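Local coordinates for protein xylulokinase (Brucella ovis, PDB 5VM1) that probably phosphorylates D-xylulose with ATP to give D-xylulose 5-phosphate, as a sugar kinase of the FGGY family, at residues Asn273-Gln277 against Thr294-Met298; Cys249-Lys255 against Phe451-Pro457. All coordinates share one frame; numbering follows the deposited sequence.

Helix 243-251 follows the last parallel strand of the N-terminal sheet, and at its end residues 249-255 make the first half of interaction 2. The chain then enters the second sheet through strands 259-263 and 267-273. Interaction 1 closes a short loop there, from 273-277 to 294-298, with strand 285-288 in between. Only after a further long run of helices and strands does 451-457 return to the end of helix 243-251, so interaction 2 closes a far larger loop that encloses interaction 1. The two contacts meet where Thr-294 packs against both the Phe-451 ring and the carbonyl oxygen of Val-254, linking the start of strand 295-301 to the residues that follow helix 243-251 and to segment 451-457.

Interaction 1: residues Asn273-Gln277 against Thr294-Met298; sequences NGAYQ and TWHQM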
# COMPACT_ATOMS: atom_id res chain seq x y z
N ASN A 273 -9.34 -5.45 9.91
CA ASN A 273 -10.15 -6.60 10.32
C ASN A 273 -9.74 -7.18 11.68
O ASN A 273 -8.55 -7.27 12.01
CB ASN A 273 -10.08 -7.77 9.31
CG ASN A 273 -10.48 -7.39 7.90
OD1 ASN A 273 -9.98 -7.97 6.94
ND2 ASN A 273 -11.38 -6.42 7.76
N GLY A 274 -10.74 -7.67 12.42
CA GLY A 274 -10.51 -8.39 13.66
C GLY A 274 -10.15 -9.86 13.49
O GLY A 274 -9.79 -10.52 14.48
N ALA A 275 -10.25 -10.37 12.27
CA ALA A 275 -9.86 -11.73 11.94
C ALA A 275 -9.33 -11.78 10.52
O ALA A 275 -9.34 -10.79 9.79
CB ALA A 275 -11.04 -12.70 12.11
N TYR A 276 -8.79 -12.95 10.16
CA TYR A 276 -8.34 -13.20 8.80
C TYR A 276 -9.55 -13.51 7.92
O TYR A 276 -10.25 -14.50 8.15
CB TYR A 276 -7.33 -14.34 8.79
CG TYR A 276 -7.02 -14.93 7.43
CD1 TYR A 276 -6.41 -14.17 6.42
CD2 TYR A 276 -7.31 -16.26 7.17
CE1 TYR A 276 -6.10 -14.76 5.19
CE2 TYR A 276 -7.04 -16.83 5.98
CZ TYR A 276 -6.44 -16.10 5.00
OH TYR A 276 -6.20 -16.77 3.83
N GLN A 277 -9.79 -12.67 6.93
CA GLN A 277 -11.04 -12.68 6.16
C GLN A 277 -10.72 -12.66 4.66
O GLN A 277 -10.96 -11.67 3.97
CB GLN A 277 -11.90 -11.49 6.56
CG GLN A 277 -12.06 -11.38 8.05
CD GLN A 277 -12.87 -10.19 8.46
OE1 GLN A 277 -12.73 -9.67 9.57
NE2 GLN A 277 -13.75 -9.74 7.58
N THR A 294 -4.46 -8.94 14.46
CA THR A 294 -5.15 -7.97 13.61
C THR A 294 -4.79 -8.21 12.15
O THR A 294 -3.65 -8.53 11.82
CB THR A 294 -4.78 -6.54 14.03
OG1 THR A 294 -5.04 -6.36 15.43
CG2 THR A 294 -5.55 -5.54 13.25
N TRP A 295 -5.78 -8.10 11.27
CA TRP A 295 -5.62 -8.31 9.83
C TRP A 295 -6.14 -7.09 9.09
O TRP A 295 -6.58 -6.10 9.70
CB TRP A 295 -6.38 -9.56 9.36
CG TRP A 295 -5.66 -10.83 9.63
CD1 TRP A 295 -4.90 -11.56 8.74
CD2 TRP A 295 -5.58 -11.52 10.88
NE1 TRP A 295 -4.37 -12.66 9.37
CE2 TRP A 295 -4.78 -12.67 10.68
CE3 TRP A 295 -6.11 -11.28 12.16
CZ2 TRP A 295 -4.49 -13.56 11.70
CZ3 TRP A 295 -5.84 -12.17 13.17
CH2 TRP A 295 -5.04 -13.30 12.94
N HIS A 296 -6.08 -7.15 7.76
CA HIS A 296 -6.75 -6.13 6.95
C HIS A 296 -7.05 -6.64 5.56
O HIS A 296 -6.40 -7.55 5.04
CB HIS A 296 -5.92 -4.83 6.85
CG HIS A 296 -4.79 -4.90 5.88
ND1 HIS A 296 -4.93 -4.57 4.55
CD2 HIS A 296 -3.49 -5.22 6.05
CE1 HIS A 296 -3.77 -4.71 3.94
NE2 HIS A 296 -2.87 -5.09 4.83
N GLN A 297 -8.02 -5.98 4.94
CA GLN A 297 -8.38 -6.20 3.55
C GLN A 297 -7.93 -5.02 2.69
O GLN A 297 -7.79 -3.89 3.16
CB GLN A 297 -9.89 -6.40 3.41
CG GLN A 297 -10.30 -7.80 3.71
CD GLN A 297 -11.71 -7.91 4.23
OE1 GLN A 297 -12.31 -6.92 4.66
NE2 GLN A 297 -12.25 -9.11 4.17
N MET A 298 -7.73 -5.30 1.41
CA MET A 298 -7.29 -4.27 0.48
C MET A 298 -8.01 -4.50 -0.83
O MET A 298 -7.88 -5.57 -1.44
CB MET A 298 -5.77 -4.32 0.29
CG MET A 298 -5.08 -3.02 0.59
SD MET A 298 -3.44 -2.95 -0.12
CE MET A 298 -2.50 -4.12 0.83
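Gln-297 OE1 accepts hydrogen bonds from two groups, Asn-273 ND2 and Thr-394 OG1, while NE2 donates to the carbonyl oxygens of Gln-277 and Ala-392. The bond from Gln-297 NE2 to Gln-277 O, 2.9 Å long, reaches a lone pair in the carbonyl plane. Asn-273 ND2 comes to Gln-297 OE1 less favourably, at 3.3 Å, from well above the plane of the acceptor carbonyl. The side chains of Asn-273 and Gln-297 cross at about a right angle, their amide planes 84° apart. This meeting depends on the Asn-273 side chain lying beside its own backbone N, with CG anti to the carbonyl carbon (chi1 -56°). With partners at both ends, the rotation of the Gln-297 amide is probably fixed.

Next to this polar cluster the backbones of Asn-273 and Trp-295 form an antiparallel hydrogen-bonded pair. Asn-273 N donates to Trp-295 O at 2.8 Å, and Trp-295 N returns the bond to Asn-273 O at 3.0 Å; both are nearly straight.

Beyond the pair the chain turns across the indole of Trp-295. Tyr-276 CB sits over one face, 3.5 Å from the centroid of the five-membered ring, in a CH-pi contact. The phenol ring itself lies oblique to the indole, the planes meeting at 48°. The indole NE1 is bonded to Thr-188 O, and Arg-191 makes a cation-pi contact with the ring, so the loop carrying Thr-188 and Arg-191 meets the strand here. His-296, next in the strand, stacks on Phe-270 and lies near Met-87, a predicted substrate-binding residue. Neighbouring strands 267-273 and 295-301 thus run antiparallel, part of the mixed sheet of the second actin-like ATPase domain characteristic of FGGY kinases.

Interaction 2: residues Cys249-Lys255 against Phe451-Pro457; sequences CGMGTVK and FTICTPP
The ring of Phe-451 is met at its edge, near the ring plane, by Val-254 O, which stands 3.3 Å from CE1. The contact packs 451-457 against the C-terminal end of helix 243-251, which leads from the first sheet to the second of this actin-like ATPase fold. Val-254 CG2 touches the same flank of the ring, 3.5 Å from Phe-451 CD1, and Lys-255 CG approaches obliquely; the side chain of Leu-291 also touches Phe-451. With chi1 at -62°, Val-254 places CG2 between its backbone N and carbonyl carbon, and CG1 on the side of Cys-454. Gly-252 is the first residue to leave helical backbone angles, with a positive phi (82°). Cys-454, the centre of an inverse gamma turn, presses its side chain against the last turn, its SG 3.9 Å from Cys-249 CB. Helix 433-446 touches Cys-249 through Leu-440 and Cys-454 through Ile-443, and its Arg-439 NH1 is hydrogen-bonded to Cys-249 O and Thr-455 O, bridging the two segments. Gly-252 lies against the backbone of 454-456, its CA 3.3 Å from Cys-454 O in a CA-H...O contact. A second such contact joins Pro-456 CA to Met-251 O at 3.4 Å, with an angle of 159° at the hydrogen.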
# COMPACT_ATOMS: atom_id res chain seq x y z
N CYS A 249 -1.57 2.55 10.06
CA CYS A 249 -1.19 2.90 11.43
C CYS A 249 -1.02 4.40 11.59
O CYS A 249 -1.38 4.95 12.63
CB CYS A 249 0.12 2.22 11.83
SG CYS A 249 0.01 0.46 12.14
N GLY A 250 -0.50 5.08 10.57
CA GLY A 250 -0.42 6.53 10.63
C GLY A 250 -1.79 7.18 10.64
O GLY A 250 -1.97 8.25 11.22
N MET A 251 -2.77 6.55 9.99
CA MET A 251 -4.10 7.12 9.85
C MET A 251 -5.06 6.72 10.96
O MET A 251 -6.15 7.29 11.03
CB MET A 251 -4.72 6.66 8.54
CG MET A 251 -5.78 7.60 8.05
SD MET A 251 -4.94 8.71 6.94
CE MET A 251 -4.34 7.40 5.82
N GLY A 252 -4.69 5.79 11.83
CA GLY A 252 -5.61 5.27 12.82
C GLY A 252 -6.55 4.19 12.31
O GLY A 252 -7.53 3.87 12.98
N THR A 253 -6.27 3.62 11.14
CA THR A 253 -7.14 2.60 10.57
C THR A 253 -6.69 1.21 11.03
O THR A 253 -6.05 0.46 10.30
CB THR A 253 -7.15 2.71 9.05
OG1 THR A 253 -7.30 4.08 8.70
CG2 THR A 253 -8.30 1.93 8.50
N VAL A 254 -7.00 0.90 12.28
CA VAL A 254 -6.56 -0.36 12.88
C VAL A 254 -7.72 -1.11 13.56
O VAL A 254 -7.58 -2.29 13.88
CB VAL A 254 -5.41 -0.10 13.86
CG1 VAL A 254 -4.23 0.49 13.14
CG2 VAL A 254 -5.86 0.84 14.94
N LYS A 255 -8.91 -0.40 13.79
CA LYS A 255 -10.01 -1.16 14.41
C LYS A 255 -10.95 -1.72 13.36
O LYS A 255 -11.07 -1.16 12.27
CB LYS A 255 -10.82 -0.27 15.37
CG LYS A 255 -10.09 0.12 16.66
CD LYS A 255 -11.05 0.67 17.70
CE LYS A 255 -11.51 2.10 17.41
NZ LYS A 255 -12.16 2.70 18.64
N PHE A 451 -3.09 -0.04 20.09
CA PHE A 451 -4.36 0.59 19.72
C PHE A 451 -4.56 1.93 20.41
O PHE A 451 -5.32 2.76 19.90
CB PHE A 451 -5.55 -0.32 20.01
CG PHE A 451 -5.68 -1.47 19.06
CD1 PHE A 451 -6.04 -1.26 17.74
CD2 PHE A 451 -5.44 -2.77 19.47
CE1 PHE A 451 -6.16 -2.32 16.84
CE2 PHE A 451 -5.56 -3.83 18.58
CZ PHE A 451 -5.92 -3.60 17.26
N THR A 452 -3.89 2.18 21.53
CA THR A 452 -3.98 3.50 22.12
C THR A 452 -3.04 4.50 21.45
O THR A 452 -3.24 5.70 21.59
CB THR A 452 -3.70 3.47 23.64
OG1 THR A 452 -2.31 3.22 23.91
CG2 THR A 452 -4.52 2.37 24.27
N ILE A 453 -2.07 4.04 20.68
CA ILE A 453 -1.13 4.95 20.02
C ILE A 453 -1.63 5.36 18.63
O ILE A 453 -1.62 6.53 18.27
CB ILE A 453 0.27 4.31 19.96
CG1 ILE A 453 0.74 3.99 21.38
CG2 ILE A 453 1.24 5.22 19.28
CD1 ILE A 453 0.62 5.15 22.34
N CYS A 454 -2.09 4.39 17.84
CA CYS A 454 -2.49 4.61 16.45
C CYS A 454 -3.91 5.18 16.38
O CYS A 454 -4.86 4.52 15.98
CB CYS A 454 -2.37 3.32 15.67
SG CYS A 454 -0.70 2.66 15.58
N THR A 455 -4.02 6.47 16.73
CA THR A 455 -5.27 7.22 16.78
C THR A 455 -5.55 7.88 15.44
O THR A 455 -4.63 8.13 14.65
CB THR A 455 -5.22 8.30 17.88
OG1 THR A 455 -4.15 9.22 17.64
CG2 THR A 455 -5.04 7.68 19.29
N PRO A 456 -6.82 8.13 15.11
CA PRO A 456 -7.12 8.86 13.87
C PRO A 456 -6.68 10.30 13.99
O PRO A 456 -6.55 10.84 15.10
CB PRO A 456 -8.65 8.74 13.74
CG PRO A 456 -9.13 8.49 15.15
CD PRO A 456 -8.03 7.69 15.83
N PRO A 457 -6.39 10.97 12.88
CA PRO A 457 -6.04 12.39 12.94
C PRO A 457 -7.29 13.24 13.12
O PRO A 457 -8.41 12.76 13.03
CB PRO A 457 -5.38 12.65 11.58
CG PRO A 457 -5.97 11.60 10.68
CD PRO A 457 -6.17 10.39 11.54